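Long-range contacts in trimeric intracellular cation channel type 1B.2 (Caenorhabditis elegans, PDB 5EIK), which forms a homotrimeric, potassium-conducting channel of intracellular membranes that binds PIP2 and may supply counter-ions during calcium release from stores: residues A[40-44]-A[101-106]; A[53-57]-A[105-109]; A[64-69]-A[170-174]; A[204-208]-A[221-225]. Numbering follows the deposited sequence.

Contact 1: residues A[40-44]-A[101-106]. With CPL (1-palmitoyl-2-linoleoyl-sn-glycero-3-phosphocholine), chain C.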
# COMPACT_ATOMS: atom_id res chain seq x y z
N CYS A 40 13.14 -8.01 16.48
CA CYS A 40 12.91 -7.01 17.53
C CYS A 40 14.13 -6.15 17.80
O CYS A 40 14.02 -4.95 18.04
CB CYS A 40 12.46 -7.68 18.83
SG CYS A 40 10.78 -8.31 18.78
N LEU A 41 15.30 -6.78 17.78
CA LEU A 41 16.54 -6.05 17.99
C LEU A 41 16.67 -5.01 16.89
O LEU A 41 17.12 -3.89 17.13
CB LEU A 41 17.74 -7.01 17.95
CG LEU A 41 17.75 -8.07 19.05
CD1 LEU A 41 18.96 -8.98 18.89
CD2 LEU A 41 17.77 -7.38 20.40
N SER A 42 16.26 -5.37 15.68
CA SER A 42 16.35 -4.46 14.55
C SER A 42 15.41 -3.27 14.76
O SER A 42 15.81 -2.12 14.59
CB SER A 42 16.00 -5.21 13.26
OG SER A 42 16.13 -4.36 12.14
N VAL A 43 14.17 -3.55 15.15
CA VAL A 43 13.23 -2.46 15.38
C VAL A 43 13.75 -1.57 16.50
O VAL A 43 13.60 -0.35 16.44
CB VAL A 43 11.83 -2.99 15.76
CG1 VAL A 43 10.94 -1.84 16.20
CG2 VAL A 43 11.21 -3.71 14.57
N ARG A 44 14.36 -2.18 17.51
CA ARG A 44 14.89 -1.42 18.64
C ARG A 44 16.07 -0.55 18.22
O ARG A 44 16.20 0.59 18.66
CB ARG A 44 15.30 -2.37 19.76
CG ARG A 44 15.98 -1.68 20.93
CD ARG A 44 15.90 -2.50 22.21
NE ARG A 44 16.76 -1.93 23.25
CZ ARG A 44 16.80 -2.34 24.51
NH1 ARG A 44 16.00 -3.32 24.92
NH2 ARG A 44 17.63 -1.76 25.36
N VAL A 101 8.47 -12.71 22.88
CA VAL A 101 9.84 -12.32 22.57
C VAL A 101 9.93 -10.80 22.59
O VAL A 101 10.85 -10.24 23.19
CB VAL A 101 10.28 -12.85 21.18
CG1 VAL A 101 11.54 -12.13 20.72
CG2 VAL A 101 10.52 -14.35 21.24
N TRP A 102 8.98 -10.13 21.94
CA TRP A 102 8.95 -8.67 21.90
C TRP A 102 8.91 -8.10 23.32
O TRP A 102 9.63 -7.15 23.63
CB TRP A 102 7.74 -8.17 21.11
CG TRP A 102 7.39 -6.75 21.43
CD1 TRP A 102 8.02 -5.62 20.97
CD2 TRP A 102 6.39 -6.30 22.35
NE1 TRP A 102 7.48 -4.50 21.56
CE2 TRP A 102 6.48 -4.89 22.42
CE3 TRP A 102 5.44 -6.96 23.14
CZ2 TRP A 102 5.65 -4.12 23.23
CZ3 TRP A 102 4.61 -6.19 23.96
CH2 TRP A 102 4.72 -4.79 24.00
N TYR A 103 8.07 -8.67 24.17
CA TYR A 103 7.97 -8.21 25.54
C TYR A 103 9.30 -8.36 26.26
O TYR A 103 9.74 -7.45 26.98
CB TYR A 103 6.91 -9.00 26.31
CG TYR A 103 6.81 -8.55 27.75
CD1 TYR A 103 6.15 -7.38 28.09
CD2 TYR A 103 7.45 -9.27 28.76
CE1 TYR A 103 6.12 -6.93 29.40
CE2 TYR A 103 7.42 -8.83 30.08
CZ TYR A 103 6.76 -7.66 30.39
OH TYR A 103 6.71 -7.22 31.69
N LEU A 104 9.94 -9.51 26.07
CA LEU A 104 11.22 -9.77 26.70
C LEU A 104 12.34 -8.88 26.17
O LEU A 104 13.18 -8.41 26.93
CB LEU A 104 11.61 -11.24 26.52
CG LEU A 104 10.72 -12.28 27.20
CD1 LEU A 104 11.24 -13.67 26.89
CD2 LEU A 104 10.73 -12.06 28.70
N VAL A 105 12.35 -8.63 24.86
CA VAL A 105 13.40 -7.79 24.28
C VAL A 105 13.32 -6.34 24.75
O VAL A 105 14.35 -5.71 25.00
CB VAL A 105 13.36 -7.86 22.74
CG1 VAL A 105 14.25 -6.79 22.14
CG2 VAL A 105 13.83 -9.23 22.26
N PHE A 106 12.11 -5.82 24.89
CA PHE A 106 11.97 -4.44 25.32
C PHE A 106 11.80 -4.23 26.82
O PHE A 106 12.19 -3.18 27.33
CB PHE A 106 10.77 -3.77 24.61
CG PHE A 106 11.05 -3.38 23.19
CD1 PHE A 106 10.92 -4.30 22.15
CD2 PHE A 106 11.46 -2.08 22.89
CE1 PHE A 106 11.18 -3.93 20.84
CE2 PHE A 106 11.73 -1.71 21.58
CZ PHE A 106 11.59 -2.63 20.55
C1 CPL C . 1.76 -7.89 29.89
C2 CPL C . 2.62 -9.23 29.86
C3 CPL C . 3.20 -9.52 28.44
C4 CPL C . 3.56 -4.21 28.75
C5 CPL C . 3.45 -2.78 29.32
C6 CPL C . 5.94 -2.51 30.18
C7 CPL C . 4.62 -0.61 29.10
C8 CPL C . 4.30 -1.60 30.72
C11 CPL C . 2.27 -11.04 26.59
C12 CPL C . 1.25 -12.20 26.41
C13 CPL C . 0.96 -13.02 27.71
C14 CPL C . 1.31 -14.52 27.59
C15 CPL C . 0.59 -15.45 28.60
C16 CPL C . 0.41 -16.91 28.06
C17 CPL C . 1.72 -17.63 27.70
C18 CPL C . 2.19 -18.68 28.79
C19 CPL C . 3.75 -18.68 29.14
C20 CPL C . 4.64 -19.81 28.55
C21 CPL C . 5.47 -19.44 27.31
C22 CPL C . 6.89 -18.95 27.68
C23 CPL C . 8.01 -19.37 26.76
C24 CPL C . 9.17 -18.35 26.68
C25 CPL C . 9.72 -18.23 25.24
C26 CPL C . 10.96 -17.36 25.21
C31 CPL C . 3.98 -10.11 32.01
C32 CPL C . 3.59 -11.58 31.79
C33 CPL C . 4.53 -12.55 32.59
C34 CPL C . 3.75 -13.51 33.50
C35 CPL C . 3.68 -14.97 33.00
C36 CPL C . 2.28 -15.59 33.16
C37 CPL C . 2.26 -17.10 33.36
C38 CPL C . 1.35 -17.55 34.47
C39 CPL C . 2.08 -18.59 35.35
C40 CPL C . 2.14 -18.58 36.70
C41 CPL C . 0.94 -18.33 37.62
C42 CPL C . 0.17 -19.65 37.80
C43 CPL C . -1.13 -19.80 37.45
C44 CPL C . -1.59 -19.90 36.00
C45 CPL C . -2.50 -18.76 35.53
N CPL C . 4.75 -2.04 29.40
O2 CPL C . 3.67 -9.12 30.91
O3 CPL C . 2.05 -10.07 27.72
O11 CPL C . 3.26 -10.93 25.79
O31 CPL C . 4.53 -9.75 33.07
O1P CPL C . 0.50 -6.06 27.62
O2P CPL C . 0.93 -4.84 29.79
O3P CPL C . 2.47 -6.81 29.13
O4P CPL C . 2.51 -4.59 27.82
P CPL C . 1.57 -5.58 28.62
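Helices 40-44 and 101-106 run in the same general sense and cross at -46°, their axes 10.2 Å apart at closest approach, with C40 facing W102 (CA-CA 6.1 Å). They belong to the first and third transmembrane helices of the TRIC channel fold, and their approach is almost wholly apolar and buried. C40, whose short side chain points at the other helix, sits where the CA atoms come nearest: its SG lies 3.6 Å from W102 CA and at the edge of the indole, a sulfur-aromatic contact, while C40 CB meets V105 CG1 at 3.9 Å. The next residue, L41, points away at its CB but brings CD2 to 4.0 Å from V105 CG1. F106 leaves its helix sideways, and its ring reaches the other segment, where CZ lies 3.8 Å from R44 CB and 4.5 Å from V43 CG1. The R44 guanidinium is shared, with NH2 in a salt bridge to D111 and the group in a cation-pi contact with F114. On the 101-106 side, R44 NH1 reaches to 2.9 Å from V105 O, near the plane of the guanidinium.

Contact 2: residues A[53-57]-A[105-109]. With DMU (decyl-beta-D-maltopyranoside), chain M.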
# COMPACT_ATOMS: atom_id res chain seq x y z
N SER A 53 12.32 4.55 26.29
CA SER A 53 11.31 5.50 26.74
C SER A 53 10.14 5.42 25.76
O SER A 53 8.98 5.39 26.16
CB SER A 53 11.88 6.93 26.76
OG SER A 53 12.20 7.38 25.45
N PHE A 54 10.47 5.37 24.48
CA PHE A 54 9.46 5.27 23.43
C PHE A 54 8.56 4.06 23.62
O PHE A 54 7.34 4.16 23.54
CB PHE A 54 10.14 5.20 22.06
CG PHE A 54 9.23 4.77 20.95
CD1 PHE A 54 8.88 3.43 20.79
CD2 PHE A 54 8.70 5.70 20.07
CE1 PHE A 54 8.01 3.03 19.78
CE2 PHE A 54 7.83 5.31 19.05
CZ PHE A 54 7.49 3.97 18.91
N SER A 55 9.18 2.91 23.88
CA SER A 55 8.44 1.67 24.06
C SER A 55 7.56 1.68 25.31
O SER A 55 6.51 1.04 25.35
CB SER A 55 9.41 0.49 24.13
OG SER A 55 10.26 0.60 25.26
N ARG A 56 7.99 2.41 26.33
CA ARG A 56 7.20 2.46 27.56
C ARG A 56 6.04 3.44 27.46
O ARG A 56 5.05 3.32 28.18
CB ARG A 56 8.12 2.77 28.74
CG ARG A 56 9.04 1.60 29.07
CD ARG A 56 10.01 1.89 30.20
NE ARG A 56 10.86 0.74 30.50
CZ ARG A 56 10.44 -0.40 31.03
NH1 ARG A 56 9.16 -0.57 31.35
NH2 ARG A 56 11.30 -1.39 31.25
N LYS A 57 6.15 4.40 26.54
CA LYS A 57 5.09 5.38 26.33
C LYS A 57 4.10 4.94 25.26
O LYS A 57 2.92 5.29 25.33
CB LYS A 57 5.69 6.74 25.94
CG LYS A 57 6.44 7.42 27.07
CD LYS A 57 7.07 8.73 26.62
CE LYS A 57 7.84 9.40 27.75
NZ LYS A 57 8.96 8.55 28.27
N VAL A 105 12.35 -8.63 24.86
CA VAL A 105 13.40 -7.79 24.28
C VAL A 105 13.32 -6.34 24.75
O VAL A 105 14.35 -5.71 25.00
CB VAL A 105 13.36 -7.86 22.74
CG1 VAL A 105 14.25 -6.79 22.14
CG2 VAL A 105 13.83 -9.23 22.26
N PHE A 106 12.11 -5.82 24.89
CA PHE A 106 11.97 -4.44 25.32
C PHE A 106 11.80 -4.23 26.82
O PHE A 106 12.19 -3.18 27.33
CB PHE A 106 10.77 -3.77 24.61
CG PHE A 106 11.05 -3.38 23.19
CD1 PHE A 106 10.92 -4.30 22.15
CD2 PHE A 106 11.46 -2.08 22.89
CE1 PHE A 106 11.18 -3.93 20.84
CE2 PHE A 106 11.73 -1.71 21.58
CZ PHE A 106 11.59 -2.63 20.55
N TYR A 107 11.25 -5.20 27.53
CA TYR A 107 11.01 -4.99 28.96
C TYR A 107 11.63 -5.92 30.01
O TYR A 107 11.36 -5.74 31.20
CB TYR A 107 9.50 -4.93 29.20
CG TYR A 107 8.79 -4.03 28.22
CD1 TYR A 107 9.03 -2.65 28.20
CD2 TYR A 107 7.86 -4.54 27.32
CE1 TYR A 107 8.37 -1.82 27.30
CE2 TYR A 107 7.20 -3.72 26.42
CZ TYR A 107 7.46 -2.36 26.41
OH TYR A 107 6.81 -1.55 25.51
N SER A 108 12.45 -6.89 29.61
CA SER A 108 13.05 -7.78 30.60
C SER A 108 13.80 -6.94 31.63
O SER A 108 14.45 -5.95 31.28
CB SER A 108 14.01 -8.79 29.95
OG SER A 108 15.23 -8.19 29.55
N PRO A 109 13.70 -7.30 32.91
CA PRO A 109 14.37 -6.57 33.99
C PRO A 109 15.88 -6.53 33.79
O PRO A 109 16.50 -7.52 33.39
CB PRO A 109 13.96 -7.34 35.24
CG PRO A 109 13.83 -8.73 34.73
CD PRO A 109 13.08 -8.54 33.44
C1 DMU M . -0.19 5.05 18.92
C2 DMU M . 0.10 6.55 18.68
C3 DMU M . 1.50 6.72 18.01
C4 DMU M . 1.62 5.78 16.77
O5 DMU M . 1.28 4.40 17.09
C6 DMU M . -0.07 4.27 17.59
O7 DMU M . 1.70 8.09 17.55
O16 DMU M . -0.35 2.88 17.83
C18 DMU M . -1.12 2.37 16.72
C19 DMU M . -1.23 0.84 16.83
C22 DMU M . -2.21 0.46 17.93
C25 DMU M . -1.94 -0.98 18.38
C28 DMU M . -3.12 -1.89 18.00
C31 DMU M . -3.57 -2.78 19.18
C34 DMU M . -2.37 -3.50 19.85
C37 DMU M . -2.85 -4.14 21.16
C40 DMU M . -3.53 -5.49 20.86
C43 DMU M . -3.50 -6.38 22.10
O49 DMU M . -1.52 4.89 19.46
O55 DMU M . 0.11 7.19 19.97
C57 DMU M . 3.05 5.85 16.23
O61 DMU M . 3.06 5.40 14.88
C5 DMU M . 2.24 10.32 18.17
C7 DMU M . 3.04 10.64 16.89
C8 DMU M . 4.43 10.12 17.01
C9 DMU M . 4.49 8.68 17.46
O1 DMU M . 3.70 8.39 18.64
C10 DMU M . 2.28 8.85 18.53
O2 DMU M . 5.10 10.41 15.87
O3 DMU M . 0.90 10.68 18.05
O4 DMU M . 2.96 12.06 16.63
C11 DMU M . 5.90 8.24 17.58
O6 DMU M . 6.02 6.83 17.87
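S53 and F54 lie on the last turns of the short helix 51-57 and take no part in the junction, which begins at S55. The side chain of S55 points at the end of helix 92-107, where its CB meets F106 CD2 at 3.5 Å; its hydroxyl turns back to its own helix and bonds I52 O. The carbonyl of S55 receives a hydrogen bond from the phenol of Y107, Y107 OH to S55 O 2.6 Å. The residue four places on is P59, which has no amide hydrogen to offer, which is consistent with the carbonyl taking a side-chain donor instead. R56 then brings its guanidinium beside Y107, whose CD1 lies over one face of it, R56 NH1 to Y107 CD1 3.8 Å. Both residues belong to the phosphatidylcholine pocket. At K57 the contact has passed, and its carbonyl instead accepts a hydrogen bond from K196 of a neighbouring subunit. The junction thus pins the cytoplasmic link between the first two transmembrane helices to the cytoplasmic end of the third, with C62 of helix 59-70 touching both S55 and F106, P59 touching Y107, and R44 of helix 30-47 packing on F106.

Contact 3: residues A[64-69]-A[170-174]. With PT5 ([(2R)-1-octadecanoyloxy-3-[oxidanyl-[(1R,2R,3S,4R,5R,6S)-2,3,6-tris(oxidanyl)-4,5-diphosphonooxy-cyclohexyl]oxy-phospho ryl]oxy-propan-2-yl] (8Z)-icosa-5,8,11,14-tetraenoate), chain B.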
# COMPACT_ATOMS: atom_id res chain seq x y z
N LEU A 64 3.14 -3.42 17.72
CA LEU A 64 2.71 -3.50 16.33
C LEU A 64 3.89 -3.43 15.37
O LEU A 64 3.97 -4.21 14.42
CB LEU A 64 1.73 -2.37 16.01
CG LEU A 64 1.24 -2.38 14.56
CD1 LEU A 64 0.50 -3.67 14.30
CD2 LEU A 64 0.35 -1.19 14.30
N SER A 65 4.80 -2.50 15.61
CA SER A 65 5.97 -2.36 14.76
C SER A 65 6.73 -3.68 14.70
O SER A 65 7.23 -4.07 13.64
CB SER A 65 6.89 -1.27 15.30
OG SER A 65 6.22 -0.02 15.33
N CYS A 66 6.83 -4.39 15.82
CA CYS A 66 7.56 -5.64 15.83
C CYS A 66 6.79 -6.80 15.19
O CYS A 66 7.38 -7.65 14.53
CB CYS A 66 7.96 -6.00 17.27
SG CYS A 66 9.32 -4.97 17.89
N MET A 67 5.48 -6.84 15.37
CA MET A 67 4.71 -7.91 14.77
C MET A 67 4.74 -7.76 13.24
O MET A 67 4.89 -8.75 12.52
CB MET A 67 3.26 -7.88 15.27
CG MET A 67 3.11 -8.22 16.75
SD MET A 67 3.77 -9.86 17.23
CE MET A 67 5.45 -9.42 17.77
N LEU A 68 4.62 -6.53 12.76
CA LEU A 68 4.62 -6.31 11.31
C LEU A 68 5.92 -6.78 10.68
O LEU A 68 5.92 -7.38 9.61
CB LEU A 68 4.39 -4.83 10.97
CG LEU A 68 2.99 -4.29 11.27
CD1 LEU A 68 2.78 -3.02 10.47
CD2 LEU A 68 1.93 -5.32 10.90
N MET A 69 7.03 -6.50 11.36
CA MET A 69 8.33 -6.89 10.86
C MET A 69 8.56 -8.39 11.05
O MET A 69 9.16 -9.04 10.21
CB MET A 69 9.43 -6.11 11.57
CG MET A 69 9.52 -4.66 11.15
SD MET A 69 9.95 -4.50 9.41
CE MET A 69 11.66 -4.99 9.47
N VAL A 170 7.95 -3.72 4.51
CA VAL A 170 7.31 -3.37 5.76
C VAL A 170 8.09 -2.35 6.57
O VAL A 170 7.50 -1.50 7.25
CB VAL A 170 7.04 -4.64 6.61
CG1 VAL A 170 6.39 -4.27 7.93
CG2 VAL A 170 6.12 -5.59 5.82
N LYS A 171 9.42 -2.40 6.48
CA LYS A 171 10.24 -1.43 7.19
C LYS A 171 9.88 -0.02 6.71
O LYS A 171 9.62 0.87 7.51
CB LYS A 171 11.72 -1.71 6.94
CG LYS A 171 12.66 -0.90 7.82
CD LYS A 171 14.09 -1.39 7.68
CE LYS A 171 15.01 -0.76 8.71
NZ LYS A 171 16.38 -1.36 8.67
N ILE A 172 9.86 0.17 5.39
CA ILE A 172 9.52 1.45 4.80
C ILE A 172 8.15 1.91 5.32
O ILE A 172 7.97 3.08 5.69
CB ILE A 172 9.47 1.36 3.26
CG1 ILE A 172 10.88 1.10 2.74
CG2 ILE A 172 8.85 2.64 2.66
CD1 ILE A 172 10.94 0.90 1.24
N VAL A 173 7.19 0.99 5.34
CA VAL A 173 5.86 1.31 5.82
C VAL A 173 5.93 1.84 7.25
O VAL A 173 5.28 2.84 7.58
CB VAL A 173 4.93 0.08 5.81
CG1 VAL A 173 3.63 0.41 6.52
CG2 VAL A 173 4.61 -0.31 4.37
N GLU A 174 6.71 1.18 8.10
CA GLU A 174 6.84 1.60 9.49
C GLU A 174 7.55 2.93 9.69
O GLU A 174 7.22 3.68 10.61
CB GLU A 174 7.56 0.52 10.30
CG GLU A 174 6.62 -0.53 10.84
CD GLU A 174 7.33 -1.61 11.61
OE1 GLU A 174 8.39 -1.32 12.21
OE2 GLU A 174 6.82 -2.75 11.63
O12 PT5 B . -1.09 8.38 15.69
P1 PT5 B . -1.40 7.97 14.26
O13 PT5 B . -2.18 6.42 14.08
O11 PT5 B . -0.10 7.86 13.27
O6 PT5 B . -2.62 11.63 13.69
O1 PT5 B . -2.40 8.93 13.51
C1 PT5 B . -3.55 9.49 14.16
C6 PT5 B . -3.77 10.81 13.47
C2 PT5 B . -4.84 8.60 14.03
O2 PT5 B . -5.10 8.32 12.64
C3 PT5 B . -6.08 9.36 14.59
O3 PT5 B . -7.23 8.56 14.33
C4 PT5 B . -6.28 10.70 13.94
O4 PT5 B . -7.26 11.42 14.63
P4 PT5 B . -8.68 11.79 13.91
O41 PT5 B . -8.50 12.59 12.52
O42 PT5 B . -9.58 12.70 14.90
O43 PT5 B . -9.40 10.51 13.60
C5 PT5 B . -5.00 11.57 13.97
O5 PT5 B . -5.22 12.69 13.11
P5 PT5 B . -5.40 14.13 13.86
O52 PT5 B . -5.63 14.01 15.43
O51 PT5 B . -4.06 15.08 13.48
O53 PT5 B . -6.70 14.72 12.99
C7 PT5 B . -2.31 5.80 12.78
C8 PT5 B . -1.97 4.31 12.96
C9 PT5 B . -0.48 3.94 12.69
O16 PT5 B . -2.83 3.52 12.05
C10 PT5 B . -3.88 2.85 12.64
O17 PT5 B . -4.93 3.38 12.96
O18 PT5 B . -0.42 2.79 11.74
C11 PT5 B . 0.72 1.92 11.66
O19 PT5 B . 1.56 1.71 12.58
C12 PT5 B . -3.61 1.36 12.87
C13 PT5 B . -4.63 0.35 12.29
C14 PT5 B . -4.24 -1.10 12.66
C15 PT5 B . -3.59 -1.87 11.50
C16 PT5 B . -3.40 -3.39 11.79
C17 PT5 B . -2.07 -3.97 11.22
C18 PT5 B . -2.23 -5.34 10.57
C19 PT5 B . -1.52 -5.79 9.64
C20 PT5 B . -1.16 -5.48 8.18
C21 PT5 B . 0.16 -4.70 7.94
C22 PT5 B . 0.29 -4.16 6.51
C23 PT5 B . 1.71 -4.33 5.93
C24 PT5 B . 1.72 -4.98 4.53
C31 PT5 B . 0.82 1.23 10.29
C32 PT5 B . -0.08 -0.03 10.19
C33 PT5 B . -0.09 -0.67 8.77
C34 PT5 B . -1.25 -0.19 7.86
C35 PT5 B . -1.30 -0.69 6.33
C36 PT5 B . -0.87 0.08 5.27
C37 PT5 B . -0.20 -0.62 4.06
C38 PT5 B . -0.74 0.01 2.88
C39 PT5 B . -0.09 0.94 1.96
C40 PT5 B . 0.20 2.35 2.38
C25 PT5 B . 1.93 -3.94 3.40
C26 PT5 B . 1.71 -4.53 2.00
C41 PT5 B . 1.67 2.72 2.66
C42 PT5 B . 1.82 4.13 3.24
C43 PT5 B . 1.81 4.16 4.77
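V170 opens a segment of the fifth transmembrane helix that runs almost antiparallel (161°, axes 9.9 Å apart) to residues 64-69 of the second. Both are discontinuous transmembrane helices, the pair that in TRIC channels is understood to line the hydrophilic pore of each subunit. V170 points across and sets its CG1 against L68, 3.7 Å from L68 CB, and against M69, 3.9 Å from M69 SD. K171 contributes its base: M69 SD stands 3.6 Å from K171 N, while the aliphatic chain leads away to a long, weak ion pair with D46. I172 faces elsewhere and packs on A177 of a neighbouring subunit. V173 points inward but stops short of touching, and the lipid-facing flank beside it belongs to L64 and L68, whose CD2 atoms meet PT5 (L64 CD2 to O19 3.6 Å, L68 CD2 to C21 3.5 Å). That PIP2 molecule is held by K130 and R134 of a neighbouring subunit. One turn beyond V170, E174 enters as a knob into a hole formed by L64, S65, L68 and M69. Its OE1 is in a salt bridge with R178, while E174 OE2 stands 3.3 Å from L68 CB and 3.3 Å from M69 CG. E174 OE2 also lies only 2.4 Å from S65 O, so close for two oxygens that the acid group probably carries a proton there.

Contact 4: residues A[204-208]-A[221-225]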
# COMPACT_ATOMS: atom_id res chain seq x y z
N VAL A 204 15.64 -21.33 -7.91
CA VAL A 204 16.09 -22.71 -7.74
C VAL A 204 15.00 -23.64 -7.23
O VAL A 204 14.86 -24.75 -7.72
CB VAL A 204 17.30 -22.76 -6.78
CG1 VAL A 204 17.56 -24.19 -6.31
CG2 VAL A 204 18.54 -22.21 -7.49
N PHE A 205 14.24 -23.19 -6.24
CA PHE A 205 13.17 -24.02 -5.69
C PHE A 205 12.02 -24.14 -6.68
O PHE A 205 11.33 -25.15 -6.73
CB PHE A 205 12.64 -23.43 -4.38
CG PHE A 205 13.60 -23.52 -3.23
CD1 PHE A 205 14.52 -24.58 -3.15
CD2 PHE A 205 13.58 -22.58 -2.21
CE1 PHE A 205 15.38 -24.68 -2.07
CE2 PHE A 205 14.44 -22.67 -1.13
CZ PHE A 205 15.35 -23.73 -1.05
N THR A 206 11.82 -23.10 -7.48
CA THR A 206 10.75 -23.12 -8.46
C THR A 206 11.12 -24.15 -9.51
O THR A 206 10.32 -25.04 -9.83
CB THR A 206 10.56 -21.74 -9.11
OG1 THR A 206 10.09 -20.82 -8.12
CG2 THR A 206 9.53 -21.82 -10.24
N LEU A 207 12.33 -24.03 -10.04
CA LEU A 207 12.82 -24.97 -11.05
C LEU A 207 12.74 -26.39 -10.51
O LEU A 207 12.26 -27.31 -11.18
CB LEU A 207 14.27 -24.67 -11.41
CG LEU A 207 14.54 -23.40 -12.21
CD1 LEU A 207 16.02 -23.26 -12.45
CD2 LEU A 207 13.79 -23.46 -13.54
N GLU A 208 13.21 -26.55 -9.28
CA GLU A 208 13.21 -27.83 -8.61
C GLU A 208 11.80 -28.40 -8.56
O GLU A 208 11.60 -29.61 -8.74
CB GLU A 208 13.75 -27.63 -7.20
CG GLU A 208 14.07 -28.90 -6.48
CD GLU A 208 14.81 -28.65 -5.19
OE1 GLU A 208 14.21 -28.05 -4.27
OE2 GLU A 208 15.99 -29.05 -5.09
N VAL A 221 20.61 -29.76 -2.82
CA VAL A 221 20.46 -28.39 -3.27
C VAL A 221 20.02 -27.58 -2.06
O VAL A 221 20.51 -26.48 -1.81
CB VAL A 221 19.38 -28.27 -4.38
CG1 VAL A 221 19.03 -26.81 -4.61
CG2 VAL A 221 19.89 -28.88 -5.68
N TYR A 222 19.09 -28.14 -1.31
CA TYR A 222 18.59 -27.47 -0.12
C TYR A 222 19.75 -27.12 0.80
O TYR A 222 19.84 -26.00 1.31
CB TYR A 222 17.61 -28.36 0.63
CG TYR A 222 16.75 -27.59 1.59
CD1 TYR A 222 15.57 -26.98 1.15
CD2 TYR A 222 17.13 -27.42 2.92
CE1 TYR A 222 14.79 -26.22 2.02
CE2 TYR A 222 16.35 -26.66 3.80
CZ TYR A 222 15.18 -26.06 3.34
OH TYR A 222 14.40 -25.32 4.18
N LEU A 223 20.64 -28.09 1.01
CA LEU A 223 21.79 -27.88 1.87
C LEU A 223 22.64 -26.73 1.36
O LEU A 223 23.10 -25.89 2.15
CB LEU A 223 22.64 -29.14 1.94
CG LEU A 223 23.72 -29.08 3.03
CD1 LEU A 223 23.04 -29.01 4.40
CD2 LEU A 223 24.61 -30.30 2.94
N CYS A 224 22.84 -26.68 0.05
CA CYS A 224 23.63 -25.61 -0.54
C CYS A 224 22.98 -24.25 -0.34
O CYS A 224 23.67 -23.28 -0.01
CB CYS A 224 23.85 -25.85 -2.04
SG CYS A 224 24.97 -27.21 -2.37
N VAL A 225 21.67 -24.17 -0.54
CA VAL A 225 20.96 -22.91 -0.37
C VAL A 225 21.14 -22.41 1.06
O VAL A 225 21.54 -21.27 1.28
CB VAL A 225 19.47 -23.04 -0.67
CG1 VAL A 225 18.77 -21.72 -0.39
CG2 VAL A 225 19.28 -23.42 -2.12
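The sixth and seventh transmembrane helices form an antiparallel helical hairpin, and segments 204-208 and 221-225 face each other near its lumenal turn. Their directions differ by 172°, but the axes stay 11.7 Å apart, so the gap is bridged by side chains and the backbones of the two segments stay apart, their nearest CA atoms, V204 and V221, 8.4 Å from each other. Two projections do the filling. V221 juts toward the hollow between V204 and E208, residues one turn apart on the opposing helix: its CG1 meets V204 CG1 at 3.5 Å, the closest approach of the contact, while the extended E208 side chain runs alongside and brings OE2 to 3.6 Å from V221 CB. In the opposite direction the F205 ring reaches into the notch between Y222 and V225. It does not stack well on the tyrosine; the two planes are 23° apart, but the rings are slid past one another, centroids 5.8 Å apart, and barely overlap. The CZ end of the phenyl ring fills the notch instead. The deeper flank of this aromatic pair is closed by helix 120-148, where T135 touches both rings and I138 packs on F205, and helix 11-24 lies against Y222. This is plain packing of the hairpin, made by shape and apolar contact. Within the notch, F205 CZ lies 3.9 Å from Y222 CD1 and 4.0 Å from V225 CG1.

Contacts 1, 2 and 3 form one continuous cluster, whereas contact 4 stands apart across the chain's centre. Contacts 1 and 2 share V105 and F106, their centres 8 Å apart, and Y107 CE2 meets W102 CZ2 at 3.6 Å. C66, which faces away from segment 170-174, joins contact 3 to contact 1: its SG lies 3.4 Å from W102 CD1 and 3.7 Å from C40 SG. F106 CE1 is also 3.6 Å from C66 SG. Lipid flanks this cluster on two sides, phosphatidylcholine beside Y103, R56 and Y107, and PIP2 beside L64 and L68. Contact 4 lies about 18 Å from contact 3 at the nearest atoms, with centres about 29 Å apart.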